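PDB 3E48: putative nucleoside-diphosphate-sugar epimerase from Staphylococcus aureus subsp. aureus, which is of uncertain function but probably binds NAD(P)H through a Rossmann-type domain and may act as a nucleoside-diphosphate-sugar epimerase. Local coordinates for residues Ile21-Asp26 / Ile184-Asp189. Numbering follows the deposited sequence.
Sequences IANHID and IIKNPD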
ATOM      1  N   ILE B  21      -4.984  -9.471  30.666  1.00  9.34           N
ATOM      2  CA  ILE B  21      -4.807 -10.004  32.009  1.00 12.41           C
ATOM      3  C   ILE B  21      -6.122  -9.877  32.777  1.00 14.55           C
ATOM      4  O   ILE B  21      -6.541 -10.813  33.462  1.00 13.89           O
ATOM      5  CB  ILE B  21      -3.687  -9.249  32.762  1.00 12.44           C
ATOM      6  CG1 ILE B  21      -2.345  -9.495  32.071  1.00 11.87           C
ATOM      7  CG2 ILE B  21      -3.641  -9.684  34.219  1.00 14.89           C
ATOM      8  CD1 ILE B  21      -1.992 -10.956  31.915  1.00 27.19           C
ATOM      9  N   ALA B  22      -6.779  -8.727  32.648  1.00 14.05           N
ATOM     10  CA  ALA B  22      -8.051  -8.494  33.336  1.00 14.62           C
ATOM     11  C   ALA B  22      -9.143  -9.446  32.846  1.00 15.44           C
ATOM     12  O   ALA B  22     -10.028  -9.826  33.612  1.00 16.01           O
ATOM     13  CB  ALA B  22      -8.498  -7.048  33.148  1.00 11.96           C
ATOM     14  N   ASN B  23      -9.077  -9.828  31.572  1.00 13.86           N
ATOM     15  CA  ASN B  23     -10.059 -10.741  30.986  1.00 14.49           C
ATOM     16  C   ASN B  23      -9.660 -12.202  31.148  1.00 12.81           C
ATOM     17  O   ASN B  23     -10.310 -13.097  30.608  1.00 16.10           O
ATOM     18  CB  ASN B  23     -10.266 -10.437  29.499  1.00 18.67           C
ATOM     19  CG  ASN B  23     -11.107  -9.196  29.270  1.00 18.68           C
ATOM     20  OD1 ASN B  23     -10.616  -8.067  29.351  1.00 19.57           O
ATOM     21  ND2 ASN B  23     -12.392  -9.402  28.998  1.00 18.54           N
ATOM     22  N   HIS B  24      -8.577 -12.428  31.883  1.00 14.43           N
ATOM     23  CA  HIS B  24      -8.073 -13.770  32.147  1.00 18.31           C
ATOM     24  C   HIS B  24      -7.848 -14.596  30.875  1.00 21.47           C
ATOM     25  O   HIS B  24      -8.230 -15.766  30.804  1.00 18.60           O
ATOM     26  CB  HIS B  24      -9.044 -14.493  33.091  1.00 15.98           C
ATOM     27  CG  HIS B  24      -9.401 -13.698  34.312  1.00 18.95           C
ATOM     28  ND1 HIS B  24      -8.459 -13.263  35.220  1.00 23.18           N
ATOM     29  CD2 HIS B  24     -10.597 -13.253  34.770  1.00 18.97           C
ATOM     30  CE1 HIS B  24      -9.058 -12.583  36.184  1.00 15.60           C
ATOM     31  NE2 HIS B  24     -10.354 -12.563  35.935  1.00 20.83           N
ATOM     32  N   ILE B  25      -7.227 -13.988  29.867  1.00 20.91           N
ATOM     33  CA  ILE B  25      -6.956 -14.705  28.627  1.00 15.31           C
ATOM     34  C   ILE B  25      -5.746 -15.605  28.867  1.00 13.34           C
ATOM     35  O   ILE B  25      -4.657 -15.129  29.176  1.00 15.72           O
ATOM     36  CB  ILE B  25      -6.673 -13.731  27.462  1.00 14.36           C
ATOM     37  CG1 ILE B  25      -7.879 -12.801  27.270  1.00 17.31           C
ATOM     38  CG2 ILE B  25      -6.417 -14.514  26.180  1.00 11.12           C
ATOM     39  CD1 ILE B  25      -7.694 -11.743  26.196  1.00 15.42           C
ATOM     40  N   ASP B  26      -5.947 -16.911  28.743  1.00 18.54           N
ATOM     41  CA  ASP B  26      -4.863 -17.853  28.978  1.00 19.32           C
ATOM     42  C   ASP B  26      -4.035 -18.095  27.720  1.00 12.05           C
ATOM     43  O   ASP B  26      -4.453 -17.758  26.609  1.00 15.44           O
ATOM     44  CB  ASP B  26      -5.425 -19.180  29.503  1.00 31.56           C
ATOM     45  CG  ASP B  26      -4.383 -20.013  30.224  1.00 33.16           C
ATOM     46  OD1 ASP B  26      -3.667 -19.455  31.083  1.00 40.06           O
ATOM     47  OD2 ASP B  26      -4.285 -21.224  29.941  1.00 46.16           O
ATOM     48  N   ILE B 184     -11.896  -8.919  19.606  1.00  8.09           N
ATOM     49  CA  ILE B 184     -11.608  -9.743  18.438  1.00  7.72           C
ATOM     50  C   ILE B 184     -10.869 -11.008  18.866  1.00  8.43           C
ATOM     51  O   ILE B 184     -11.235 -12.114  18.469  1.00 11.55           O
ATOM     52  CB  ILE B 184     -10.753  -8.974  17.415  1.00  6.85           C
ATOM     53  CG1 ILE B 184     -11.553  -7.779  16.886  1.00  7.97           C
ATOM     54  CG2 ILE B 184     -10.331  -9.900  16.275  1.00  8.86           C
ATOM     55  CD1 ILE B 184     -10.777  -6.876  15.950  1.00 11.94           C
ATOM     56  N   ILE B 185      -9.839 -10.836  19.689  1.00  9.56           N
ATOM     57  CA  ILE B 185      -9.041 -11.956  20.175  1.00  9.51           C
ATOM     58  C   ILE B 185      -9.894 -13.013  20.872  1.00 10.83           C
ATOM     59  O   ILE B 185      -9.759 -14.207  20.604  1.00 11.73           O
ATOM     60  CB  ILE B 185      -7.941 -11.471  21.165  1.00  9.59           C
ATOM     61  CG1 ILE B 185      -6.911 -10.617  20.423  1.00  7.00           C
ATOM     62  CG2 ILE B 185      -7.247 -12.670  21.813  1.00  7.54           C
ATOM     63  CD1 ILE B 185      -5.873  -9.968  21.332  1.00  7.10           C
ATOM     64  N   LYS B 186     -10.781 -12.562  21.754  1.00 10.18           N
ATOM     65  CA  LYS B 186     -11.646 -13.457  22.521  1.00 15.53           C
ATOM     66  C   LYS B 186     -12.693 -14.218  21.710  1.00 18.29           C
ATOM     67  O   LYS B 186     -13.186 -15.255  22.156  1.00 20.44           O
ATOM     68  CB  LYS B 186     -12.340 -12.674  23.639  1.00 11.90           C
ATOM     69  CG  LYS B 186     -11.396 -12.215  24.747  1.00 14.78           C
ATOM     70  CD  LYS B 186     -12.100 -11.326  25.758  1.00 16.09           C
ATOM     71  CE  LYS B 186     -13.187 -12.070  26.518  1.00 22.29           C
ATOM     72  NZ  LYS B 186     -13.911 -11.147  27.437  1.00 30.45           N
ATOM     73  N   ASN B 187     -13.040 -13.715  20.528  1.00 11.23           N
ATOM     74  CA  ASN B 187     -14.036 -14.383  19.698  1.00 10.93           C
ATOM     75  C   ASN B 187     -13.542 -14.670  18.282  1.00 14.43           C
ATOM     76  O   ASN B 187     -13.641 -13.822  17.396  1.00 14.02           O
ATOM     77  CB  ASN B 187     -15.317 -13.551  19.633  1.00 11.81           C
ATOM     78  CG  ASN B 187     -16.390 -14.209  18.789  1.00 19.91           C
ATOM     79  OD1 ASN B 187     -16.279 -15.386  18.434  1.00 20.64           O
ATOM     80  ND2 ASN B 187     -17.440 -13.462  18.470  1.00 23.62           N
ATOM     81  N   PRO B 188     -13.029 -15.889  18.047  1.00 16.73           N
ATOM     82  CA  PRO B 188     -12.510 -16.311  16.740  1.00 15.37           C
ATOM     83  C   PRO B 188     -13.491 -16.193  15.576  1.00 13.17           C
ATOM     84  O   PRO B 188     -13.090 -16.251  14.411  1.00 13.27           O
ATOM     85  CB  PRO B 188     -12.072 -17.755  16.989  1.00 16.22           C
ATOM     86  CG  PRO B 188     -13.020 -18.212  18.053  1.00 29.74           C
ATOM     87  CD  PRO B 188     -13.038 -17.020  18.992  1.00 19.13           C
ATOM     88  N   ASP B 189     -14.773 -16.024  15.883  1.00 12.47           N
ATOM     89  CA  ASP B 189     -15.774 -15.880  14.832  1.00 11.49           C
ATOM     90  C   ASP B 189     -15.655 -14.527  14.146  1.00 13.84           C
ATOM     91  O   ASP B 189     -16.208 -14.321  13.070  1.00 15.78           O
ATOM     92  CB  ASP B 189     -17.180 -16.050  15.405  1.00 21.09           C
ATOM     93  CG  ASP B 189     -17.646 -17.486  15.368  1.00 26.69           C
ATOM     94  OD1 ASP B 189     -16.895 -18.372  15.826  1.00 32.75           O
ATOM     95  OD2 ASP B 189     -18.767 -17.733  14.877  1.00 40.57           O
TER
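K186 reaches across from the C-terminal end of helix 174-186 and meets two side chains just past the end of helix 11-22. One methylene, CG, meets I25, lying 4.0 Å from I25 CD1, and the two chains pass each other at a slant. Further out, the lysine crosses N23 at about a right angle, bringing NZ to the terminal amide; the atom modelled there as N23 ND2 is 2.8 Å from K186 NZ. Two nitrogens so close suggest that the amide is turned over in the model, in which case the pair may be a hydrogen bond.

The lysine backbone stays at a distance, the CA atoms of I25 and K186 being 7.8 Å apart, so the side chain spans the gap. The bend at chi3 (65°) swings CE aside from the line that an extended chain would take into N23, so that NZ ends beside the amide instead of running into it. On the other side, the chi2 of I25 is extended (177°), carrying CD1 out to the lysine. I182, one turn earlier on helix 174-186, also touches both N23 and I25, and I25 and I185 both rest on I3 of strand 3-6.

What presents N23 and I25 is a Schellman motif closing helix 11-22: H24, with positive phi (53°), is its C-prime residue, and H24 N bonds to I21 O at 3.0 Å.

The contact thus joins two helix ends of the Rossmann-type domain at the surface. It is thin, burying 169 Å² in all: a single apolar contact of I25 with the lysine CG is its secure part, while the polar part stays doubtful, because the ammonium of the exposed K186 lies close to an amide whose orientation is uncertain.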